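Long-range contacts in CytC3 (Streptomyces, PDB 3GJA), which probably chlorinates an unactivated aliphatic carbon of an amino-acid-derived substrate, as a nonheme iron halogenase of the phytanoyl-CoA dioxygenase family: residues E104-Y109 with A257-P262; H118-F123 with T238-L243; T148-F153 with V232-N237. All blocks are in the same frame, centred on the assembly; numbering follows the deposited sequence.

Interactions 1 and 3 are two seams of one antiparallel sheet, separated by the pairing of strands 147-152 and 253-262, their centres about 7 Å apart, and interaction 2 probably carries the metal-binding histidines. In that middle seam Ala258 O and Val149 N lie 2.8 Å apart. Interaction 2, centred about 13 Å from interaction 1 and about 11 Å from interaction 3, touches the former where Lys108 NZ lies 2.7 Å from Leu243 O, a probable hydrogen bond. All three border a bound acetate, probably from the crystallisation liquor: at nearest atoms the side chain of Phe106 is about 3 Å from it and that of His240 about 4 Å, while Trp150 donates a hydrogen bond to it.

Interaction 1. Residues E104-Y109 with A257-P262; sequences EFFPKY and AARYVP
Strands 104-108 and 257-262 run antiparallel with a strong twist, their N-to-C directions 138° apart, and meet at the ends where both segments begin. They are adjacent strands of the cupin-type beta barrel (double-stranded beta-helix) on which the halogenase is built. Glu104 and Ala257 form a hydrogen-bonded pair: Glu104 N donates to Ala257 O at 2.9 Å, and Ala257 N returns a straighter bond to Glu104 O, also 2.9 Å, arriving nearly along the C=O axis. Further backbone bonds join the strands on both sides, Phe106 with Gly255 and Arg259 with Trp101.

The side chains of the pair share one face of the sheet. Glu104 takes the crowded first torsion, with CG between the backbone N and the carbonyl carbon, and then runs out extended, which carries its carboxylate past Ala257 to Arg259. That arginine reaches back with a bend at chi3 (73°), and its NH1 donates to Glu104 OE2 at 3.0 Å in a salt bridge. The two groups do not lie flat against each other: OE2 lies in the guanidinium plane, yet NH1 meets it from above the carboxylate plane, 61° out of it. NH2 has a second, weak hydrogen bond to Thr148 OG1 on the next strand, so that one guanidinium spans three strands.

Phe106 completes the contact with its edge. Its ring, CG anti to the carbonyl carbon, stands about perpendicular to the guanidinium, and CZ comes within 4.1 Å of Arg259 NH1; because NH1 lies near the ring plane, this is not cation-pi packing. The same ring also meets the indole of Trp150. The tightest apolar touch is made at its rim, where Phe106 CE2 rests 3.5 Å from Ala257 CB.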
loop_
_atom_site.group_PDB
_atom_site.type_symbol
_atom_site.label_atom_id
_atom_site.label_comp_id
_atom_site.label_asym_id
_atom_site.label_seq_id
_atom_site.Cartn_x
_atom_site.Cartn_y
_atom_site.Cartn_z
ATOM N N GLU A 104 -1.350 -5.422 -0.409
ATOM C CA GLU A 104 -1.682 -6.482 0.534
ATOM C C GLU A 104 -2.987 -6.141 1.228
ATOM O O GLU A 104 -3.440 -4.997 1.182
ATOM C CB GLU A 104 -0.582 -6.611 1.577
ATOM C CG GLU A 104 -0.374 -5.334 2.371
ATOM C CD GLU A 104 0.944 -5.328 3.121
ATOM O OE1 GLU A 104 1.057 -6.040 4.147
ATOM O OE2 GLU A 104 1.869 -4.619 2.670
ATOM N N PHE A 105 -3.584 -7.135 1.875
ATOM C CA PHE A 105 -4.835 -6.927 2.578
ATOM C C PHE A 105 -4.632 -6.857 4.081
ATOM O O PHE A 105 -3.722 -7.474 4.632
ATOM C CB PHE A 105 -5.837 -8.034 2.237
ATOM C CG PHE A 105 -6.333 -7.979 0.818
ATOM C CD1 PHE A 105 -5.526 -8.410 -0.234
ATOM C CD2 PHE A 105 -7.601 -7.471 0.530
ATOM C CE1 PHE A 105 -5.972 -8.335 -1.560
ATOM C CE2 PHE A 105 -8.061 -7.390 -0.790
ATOM C CZ PHE A 105 -7.239 -7.825 -1.841
ATOM N N PHE A 106 -5.488 -6.083 4.732
ATOM C CA PHE A 106 -5.432 -5.925 6.171
ATOM C C PHE A 106 -6.805 -6.189 6.761
ATOM O O PHE A 106 -7.621 -5.283 6.913
ATOM C CB PHE A 106 -4.969 -4.519 6.520
ATOM C CG PHE A 106 -3.506 -4.295 6.293
ATOM C CD1 PHE A 106 -2.568 -4.865 7.142
ATOM C CD2 PHE A 106 -3.066 -3.498 5.246
ATOM C CE1 PHE A 106 -1.204 -4.642 6.955
ATOM C CE2 PHE A 106 -1.709 -3.267 5.046
ATOM C CZ PHE A 106 -0.776 -3.839 5.904
ATOM N N PRO A 107 -7.092 -7.457 7.066
ATOM C CA PRO A 107 -8.394 -7.794 7.643
ATOM C C PRO A 107 -8.363 -7.578 9.149
ATOM O O PRO A 107 -7.296 -7.543 9.755
ATOM C CB PRO A 107 -8.563 -9.278 7.295
ATOM C CG PRO A 107 -7.596 -9.495 6.134
ATOM C CD PRO A 107 -6.422 -8.661 6.553
ATOM N N LYS A 108 -9.530 -7.408 9.748
ATOM C CA LYS A 108 -9.616 -7.250 11.190
ATOM C C LYS A 108 -10.947 -7.858 11.592
ATOM O O LYS A 108 -11.988 -7.513 11.037
ATOM C CB LYS A 108 -9.543 -5.776 11.602
ATOM C CG LYS A 108 -9.215 -5.610 13.074
ATOM C CD LYS A 108 -8.425 -4.348 13.317
ATOM C CE LYS A 108 -7.863 -4.309 14.723
ATOM N NZ LYS A 108 -7.036 -3.083 14.908
ATOM N N TYR A 109 -10.904 -8.775 12.548
ATOM C CA TYR A 109 -12.102 -9.468 12.986
ATOM C C TYR A 109 -12.338 -9.279 14.473
ATOM O O TYR A 109 -11.426 -8.903 15.216
ATOM C CB TYR A 109 -11.963 -10.958 12.666
ATOM C CG TYR A 109 -11.719 -11.223 11.194
ATOM C CD1 TYR A 109 -12.726 -10.991 10.259
ATOM C CD2 TYR A 109 -10.474 -11.670 10.731
ATOM C CE1 TYR A 109 -12.513 -11.191 8.891
ATOM C CE2 TYR A 109 -10.247 -11.876 9.362
ATOM C CZ TYR A 109 -11.277 -11.632 8.449
ATOM O OH TYR A 109 -11.097 -11.809 7.092
ATOM N N ALA A 257 -4.164 -2.224 0.946
ATOM C CA ALA A 257 -3.081 -1.255 0.869
ATOM C C ALA A 257 -2.194 -1.447 -0.347
ATOM O O ALA A 257 -1.799 -2.569 -0.674
ATOM C CB ALA A 257 -2.229 -1.313 2.151
ATOM N N ALA A 258 -1.894 -0.335 -1.010
ATOM C CA ALA A 258 -1.026 -0.319 -2.182
ATOM C C ALA A 258 0.127 0.596 -1.788
ATOM O O ALA A 258 -0.098 1.709 -1.304
ATOM C CB ALA A 258 -1.766 0.244 -3.379
ATOM N N ARG A 259 1.357 0.133 -1.989
ATOM C CA ARG A 259 2.522 0.916 -1.591
ATOM C C ARG A 259 3.323 1.438 -2.787
ATOM O O ARG A 259 3.634 0.699 -3.727
ATOM C CB ARG A 259 3.370 0.058 -0.642
ATOM C CG ARG A 259 2.484 -0.924 0.131
ATOM C CD ARG A 259 3.120 -1.543 1.372
ATOM N NE ARG A 259 3.221 -0.572 2.451
ATOM C CZ ARG A 259 2.873 -0.801 3.713
ATOM N NH1 ARG A 259 2.388 -1.979 4.077
ATOM N NH2 ARG A 259 3.024 0.157 4.614
ATOM N N TYR A 260 3.641 2.728 -2.742
ATOM C CA TYR A 260 4.350 3.378 -3.834
ATOM C C TYR A 260 5.714 3.945 -3.489
ATOM O O TYR A 260 5.992 4.315 -2.349
ATOM C CB TYR A 260 3.491 4.498 -4.420
ATOM C CG TYR A 260 2.129 4.036 -4.872
ATOM C CD1 TYR A 260 1.133 3.724 -3.944
ATOM C CD2 TYR A 260 1.841 3.881 -6.229
ATOM C CE1 TYR A 260 -0.118 3.267 -4.355
ATOM C CE2 TYR A 260 0.596 3.425 -6.652
ATOM C CZ TYR A 260 -0.380 3.115 -5.710
ATOM O OH TYR A 260 -1.597 2.634 -6.127
ATOM N N VAL A 261 6.547 4.033 -4.514
ATOM C CA VAL A 261 7.894 4.536 -4.379
ATOM C C VAL A 261 8.314 5.087 -5.754
ATOM O O VAL A 261 7.942 4.531 -6.791
ATOM C CB VAL A 261 8.812 3.377 -3.933
ATOM C CG1 VAL A 261 9.405 2.663 -5.143
ATOM C CG2 VAL A 261 9.858 3.886 -2.986
ATOM N N PRO A 262 9.054 6.211 -5.783
ATOM C CA PRO A 262 9.482 6.771 -7.070
ATOM C C PRO A 262 10.481 5.847 -7.756
ATOM O O PRO A 262 11.128 5.038 -7.094
ATOM C CB PRO A 262 10.084 8.124 -6.678
ATOM C CG PRO A 262 10.590 7.883 -5.303
ATOM C CD PRO A 262 9.462 7.088 -4.674
#

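Interaction 2. Residues H118-F123 with T238-L243; sequences HQAATF and TMHASL
The imidazoles of His118 and His240 lie side by side, pointing the same way, but tilted: the centroids are 4.4 Å apart and the planes 49° from parallel, neither a stack nor an edge-to-face pair. Over one face of the His118 ring sits His240 ND1, displaced toward the rim, while His118 CE1 lies over one face of the His240 ring. Their closest atoms are His118 NE2 and His240 CE1, 3.5 Å apart. At the edge of the His240 ring, in its plane, lie Thr238 O and a water, and Ala120 CB is nearby.

Both histidines use the crowded first torsion, CG between the backbone N and the carbonyl carbon, and both belong to an antiparallel hydrogen-bonded pair: His118 N donates to His240 O at 2.9 Å and His240 N to His118 O at 3.0 Å. His240 ND1 donates nearly along the C=O axis to Thr238 O (3.2 Å), and the water, accepting from Ala120 N at 2.8 Å and donating to Thr238 O, lies beside the same nitrogen. His118 ND1 is hydrogen-bonded to Asp116 O. Anchored in this way, each ring would probably keep its NE2 unprotonated. This is consistent with the two-histidine iron site of nonheme iron halogenases, in which a His-X-Ala sequence, here His118 to Ala120, replaces the carboxylate of related dioxygenases with alanine. At the outer side, Gln119 CG rests 4.0 Å from Met239 CE.

The loop carrying His118 follows strand 115-116, and Thr115 bonds to Ser242 through the backbone. Strand 240-242 pairs on its other side with strand 163-165, whose Leu165 packs against His240, while Thr238 OG1 is bonded to Gly24 O beside strand 25-30.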
loop_
_atom_site.group_PDB
_atom_site.type_symbol
_atom_site.label_atom_id
_atom_site.label_comp_id
_atom_site.label_asym_id
_atom_site.label_seq_id
_atom_site.Cartn_x
_atom_site.Cartn_y
_atom_site.Cartn_z
ATOM N N HIS A 118 3.379 3.132 17.244
ATOM C CA HIS A 118 4.654 2.643 16.722
ATOM C C HIS A 118 4.905 3.072 15.279
ATOM O O HIS A 118 4.026 3.621 14.613
ATOM C CB HIS A 118 4.686 1.117 16.765
ATOM C CG HIS A 118 3.756 0.473 15.784
ATOM N ND1 HIS A 118 2.385 0.505 15.927
ATOM C CD2 HIS A 118 3.999 -0.183 14.625
ATOM C CE1 HIS A 118 1.824 -0.104 14.896
ATOM N NE2 HIS A 118 2.780 -0.531 14.092
ATOM N N GLN A 119 6.117 2.801 14.801
ATOM C CA GLN A 119 6.495 3.125 13.433
ATOM C C GLN A 119 6.903 1.838 12.724
ATOM O O GLN A 119 7.911 1.213 13.079
ATOM C CB GLN A 119 7.661 4.101 13.418
ATOM C CG GLN A 119 7.372 5.392 14.122
ATOM C CD GLN A 119 8.505 6.379 13.993
ATOM O OE1 GLN A 119 8.697 6.990 12.941
ATOM N NE2 GLN A 119 9.274 6.533 15.061
ATOM N N ALA A 120 6.117 1.439 11.731
ATOM C CA ALA A 120 6.410 0.224 10.986
ATOM C C ALA A 120 7.624 0.451 10.082
ATOM O O ALA A 120 7.912 1.580 9.693
ATOM C CB ALA A 120 5.194 -0.182 10.162
ATOM N N ALA A 121 8.333 -0.626 9.756
ATOM C CA ALA A 121 9.516 -0.550 8.902
ATOM C C ALA A 121 9.278 -1.349 7.620
ATOM O O ALA A 121 8.320 -2.115 7.535
ATOM C CB ALA A 121 10.723 -1.103 9.647
ATOM N N THR A 122 10.141 -1.176 6.625
ATOM C CA THR A 122 9.972 -1.901 5.371
ATOM C C THR A 122 10.923 -3.084 5.207
ATOM O O THR A 122 11.137 -3.571 4.091
ATOM C CB THR A 122 10.129 -0.970 4.161
ATOM O OG1 THR A 122 11.323 -0.194 4.298
ATOM C CG2 THR A 122 8.925 -0.046 4.045
ATOM N N PHE A 123 11.493 -3.543 6.317
ATOM C CA PHE A 123 12.396 -4.683 6.281
ATOM C C PHE A 123 11.559 -5.949 6.166
ATOM O O PHE A 123 10.409 -5.984 6.609
ATOM C CB PHE A 123 13.226 -4.759 7.564
ATOM C CG PHE A 123 14.151 -3.593 7.763
ATOM C CD1 PHE A 123 15.258 -3.415 6.939
ATOM C CD2 PHE A 123 13.912 -2.665 8.775
ATOM C CE1 PHE A 123 16.116 -2.327 7.118
ATOM C CE2 PHE A 123 14.759 -1.577 8.962
ATOM C CZ PHE A 123 15.863 -1.406 8.130
ATOM N N THR A 238 4.972 6.247 9.364
ATOM C CA THR A 238 4.338 7.284 10.167
ATOM C C THR A 238 3.842 6.719 11.493
ATOM O O THR A 238 3.325 5.606 11.558
ATOM C CB THR A 238 3.151 7.920 9.420
ATOM O OG1 THR A 238 3.636 8.565 8.236
ATOM C CG2 THR A 238 2.443 8.941 10.298
ATOM N N MET A 239 4.008 7.498 12.550
ATOM C CA MET A 239 3.572 7.096 13.880
ATOM C C MET A 239 2.092 6.747 13.844
ATOM O O MET A 239 1.273 7.555 13.423
ATOM C CB MET A 239 3.790 8.246 14.865
ATOM C CG MET A 239 3.478 7.903 16.314
ATOM S SD MET A 239 4.617 6.670 16.945
ATOM C CE MET A 239 6.075 7.653 17.166
ATOM N N HIS A 240 1.737 5.544 14.271
ATOM C CA HIS A 240 0.332 5.178 14.283
ATOM C C HIS A 240 0.026 4.042 15.243
ATOM O O HIS A 240 0.926 3.342 15.711
ATOM C CB HIS A 240 -0.147 4.795 12.880
ATOM C CG HIS A 240 0.208 3.400 12.483
ATOM N ND1 HIS A 240 1.472 3.041 12.071
ATOM C CD2 HIS A 240 -0.537 2.269 12.441
ATOM C CE1 HIS A 240 1.492 1.749 11.790
ATOM N NE2 HIS A 240 0.285 1.257 12.006
ATOM N N ALA A 241 -1.263 3.878 15.520
ATOM C CA ALA A 241 -1.759 2.837 16.405
ATOM C C ALA A 241 -3.058 2.316 15.802
ATOM O O ALA A 241 -3.447 2.728 14.716
ATOM C CB ALA A 241 -2.016 3.414 17.796
ATOM N N SER A 242 -3.727 1.412 16.500
ATOM C CA SER A 242 -4.991 0.881 16.012
ATOM C C SER A 242 -5.824 0.415 17.196
ATOM O O SER A 242 -5.294 -0.064 18.195
ATOM C CB SER A 242 -4.757 -0.284 15.042
ATOM O OG SER A 242 -4.124 -1.375 15.692
ATOM N N LEU A 243 -7.134 0.570 17.075
ATOM C CA LEU A 243 -8.059 0.186 18.128
ATOM C C LEU A 243 -8.376 -1.301 18.054
ATOM O O LEU A 243 -8.169 -1.939 17.021
ATOM C CB LEU A 243 -9.362 0.981 17.979
ATOM C CG LEU A 243 -9.356 2.478 18.316
ATOM C CD1 LEU A 243 -10.645 3.104 17.818
ATOM C CD2 LEU A 243 -9.225 2.687 19.831
HETATM O O HOH W 1 4.163 3.255 10.742
#

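Interaction 3. Residues T148-F153 with V232-N237; sequences TVWTAF and VIFWSN. With ACT (acetate ion), chain E.
Two neighbouring strands of the cupin-type beta barrel, 148-152 and 232-235, are zipped together here in a fully buried seam of the sheet, running antiparallel at 153°. Thr148 with Phe234 and Trp150 with Val232 are hydrogen-bonded pairs; Val149 and Ile233 form the non-hydrogen-bonded pair between them. Four backbone bonds result, the shortest from Thr148 N to Phe234 O at 2.8 Å, and Ile233 CA adds a CA-H...O contact to Thr148 O.

On the face shared by Thr148, Trp150, Val232 and Phe234, the phenylalanine ring is the centrepiece. Its CG occupies the crowded place between the backbone N and the carbonyl carbon (chi1 57°), which swings the ring across the opposite strand. Thr148 CB then lies over the ring face, 4.0 Å from the centroid of Phe234, in a CH-pi contact, while Trp150 CB approaches the ring edge, 3.8 Å from Phe234 CE1. Val232 CG1, on the strand of Phe234, presses on the same methylene, 3.6 Å from Trp150 CB. An alanine at Phe234 would remove the ring and with it the contacts to Thr148 CB and Trp150 CB, and would probably loosen the placement of the Thr148 and Trp150 side chains. On the opposite face the side chains of Val149 and Ile233 pack on helix 84-94.

Beyond its methylene, Trp150 leads away from the seam, CG anti to the backbone N. At the pyrrole edge, Trp150 NE1 donates a short, rather bent hydrogen bond of 2.6 Å to OXT of the acetate.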
loop_
_atom_site.group_PDB
_atom_site.type_symbol
_atom_site.label_atom_id
_atom_site.label_comp_id
_atom_site.label_asym_id
_atom_site.label_seq_id
_atom_site.Cartn_x
_atom_site.Cartn_y
_atom_site.Cartn_z
ATOM N N THR A 148 2.043 4.746 1.401
ATOM C CA THR A 148 1.033 3.701 1.497
ATOM C C THR A 148 -0.355 4.296 1.308
ATOM O O THR A 148 -0.698 5.292 1.939
ATOM C CB THR A 148 1.099 3.015 2.891
ATOM O OG1 THR A 148 2.427 2.524 3.114
ATOM C CG2 THR A 148 0.108 1.861 2.990
ATOM N N VAL A 149 -1.138 3.697 0.420
ATOM C CA VAL A 149 -2.504 4.138 0.167
ATOM C C VAL A 149 -3.393 3.009 0.688
ATOM O O VAL A 149 -3.477 1.941 0.083
ATOM C CB VAL A 149 -2.761 4.356 -1.344
ATOM C CG1 VAL A 149 -4.189 4.846 -1.570
ATOM C CG2 VAL A 149 -1.770 5.361 -1.893
ATOM N N TRP A 150 -4.039 3.257 1.822
ATOM C CA TRP A 150 -4.902 2.276 2.493
ATOM C C TRP A 150 -6.375 2.534 2.153
ATOM O O TRP A 150 -6.988 3.455 2.698
ATOM C CB TRP A 150 -4.699 2.414 4.003
ATOM C CG TRP A 150 -4.992 1.213 4.848
ATOM C CD1 TRP A 150 -4.077 0.329 5.348
ATOM C CD2 TRP A 150 -6.254 0.851 5.425
ATOM N NE1 TRP A 150 -4.685 -0.551 6.214
ATOM C CE2 TRP A 150 -6.021 -0.256 6.281
ATOM C CE3 TRP A 150 -7.558 1.355 5.310
ATOM C CZ2 TRP A 150 -7.042 -0.864 7.019
ATOM C CZ3 TRP A 150 -8.580 0.747 6.049
ATOM C CH2 TRP A 150 -8.313 -0.349 6.893
ATOM N N THR A 151 -6.934 1.728 1.257
ATOM C CA THR A 151 -8.331 1.878 0.861
ATOM C C THR A 151 -9.227 0.965 1.690
ATOM O O THR A 151 -8.934 -0.219 1.865
ATOM C CB THR A 151 -8.547 1.527 -0.636
ATOM O OG1 THR A 151 -7.730 2.372 -1.457
ATOM C CG2 THR A 151 -10.010 1.734 -1.033
ATOM N N ALA A 152 -10.321 1.516 2.199
ATOM C CA ALA A 152 -11.263 0.732 2.985
ATOM C C ALA A 152 -12.219 0.033 2.021
ATOM O O ALA A 152 -12.961 0.690 1.297
ATOM C CB ALA A 152 -12.037 1.643 3.927
ATOM N N PHE A 153 -12.185 -1.297 1.995
ATOM C CA PHE A 153 -13.059 -2.065 1.106
ATOM C C PHE A 153 -14.366 -2.319 1.839
ATOM O O PHE A 153 -15.416 -2.544 1.240
ATOM C CB PHE A 153 -12.398 -3.400 0.731
ATOM C CG PHE A 153 -11.455 -3.311 -0.452
ATOM C CD1 PHE A 153 -11.089 -2.078 -0.987
ATOM C CD2 PHE A 153 -10.933 -4.465 -1.022
ATOM C CE1 PHE A 153 -10.222 -1.993 -2.071
ATOM C CE2 PHE A 153 -10.055 -4.393 -2.113
ATOM C CZ PHE A 153 -9.702 -3.158 -2.635
ATOM N N VAL A 232 -6.786 6.417 3.232
ATOM C CA VAL A 232 -5.929 7.282 4.001
ATOM C C VAL A 232 -4.563 7.054 3.367
ATOM O O VAL A 232 -4.204 5.926 3.029
ATOM C CB VAL A 232 -5.911 6.915 5.506
ATOM C CG1 VAL A 232 -5.458 5.478 5.707
ATOM C CG2 VAL A 232 -4.993 7.878 6.253
ATOM N N ILE A 233 -3.822 8.129 3.155
ATOM C CA ILE A 233 -2.508 8.018 2.560
ATOM C C ILE A 233 -1.495 8.411 3.619
ATOM O O ILE A 233 -1.658 9.431 4.296
ATOM C CB ILE A 233 -2.374 8.946 1.328
ATOM C CG1 ILE A 233 -3.482 8.619 0.314
ATOM C CG2 ILE A 233 -0.988 8.777 0.692
ATOM C CD1 ILE A 233 -3.439 9.454 -0.954
ATOM N N PHE A 234 -0.451 7.602 3.766
ATOM C CA PHE A 234 0.569 7.877 4.767
ATOM C C PHE A 234 1.893 7.207 4.464
ATOM O O PHE A 234 1.953 6.205 3.745
ATOM C CB PHE A 234 0.095 7.384 6.138
ATOM C CG PHE A 234 -0.252 5.908 6.174
ATOM C CD1 PHE A 234 -1.535 5.468 5.849
ATOM C CD2 PHE A 234 0.701 4.961 6.546
ATOM C CE1 PHE A 234 -1.868 4.105 5.901
ATOM C CE2 PHE A 234 0.382 3.592 6.600
ATOM C CZ PHE A 234 -0.908 3.166 6.277
ATOM N N TRP A 235 2.961 7.769 5.017
ATOM C CA TRP A 235 4.277 7.174 4.869
ATOM C C TRP A 235 4.179 5.892 5.688
ATOM O O TRP A 235 3.624 5.898 6.787
ATOM C CB TRP A 235 5.351 8.073 5.477
ATOM C CG TRP A 235 5.836 9.157 4.577
ATOM C CD1 TRP A 235 5.669 10.502 4.747
ATOM C CD2 TRP A 235 6.625 8.996 3.391
ATOM N NE1 TRP A 235 6.309 11.187 3.747
ATOM C CE2 TRP A 235 6.906 10.287 2.899
ATOM C CE3 TRP A 235 7.121 7.882 2.698
ATOM C CZ2 TRP A 235 7.665 10.502 1.743
ATOM C CZ3 TRP A 235 7.878 8.096 1.545
ATOM C CH2 TRP A 235 8.142 9.397 1.081
ATOM N N SER A 236 4.706 4.799 5.153
ATOM C CA SER A 236 4.662 3.515 5.839
ATOM C C SER A 236 5.202 3.574 7.274
ATOM O O SER A 236 4.790 2.790 8.131
ATOM C CB SER A 236 5.462 2.485 5.044
ATOM O OG SER A 236 6.773 2.971 4.788
ATOM N N ASN A 237 6.119 4.502 7.530
ATOM C CA ASN A 237 6.731 4.632 8.852
ATOM C C ASN A 237 6.129 5.716 9.747
ATOM O O ASN A 237 6.704 6.064 10.776
ATOM C CB ASN A 237 8.234 4.877 8.698
ATOM C CG ASN A 237 8.544 6.180 7.993
ATOM O OD1 ASN A 237 7.909 6.526 6.996
ATOM N ND2 ASN A 237 9.536 6.908 8.499
HETATM C C ACT E . -3.063 -2.019 9.224
HETATM O O ACT E . -4.050 -2.687 9.855
HETATM O OXT ACT E . -3.230 -1.630 8.101
HETATM C CH3 ACT E . -1.750 -1.761 9.921
#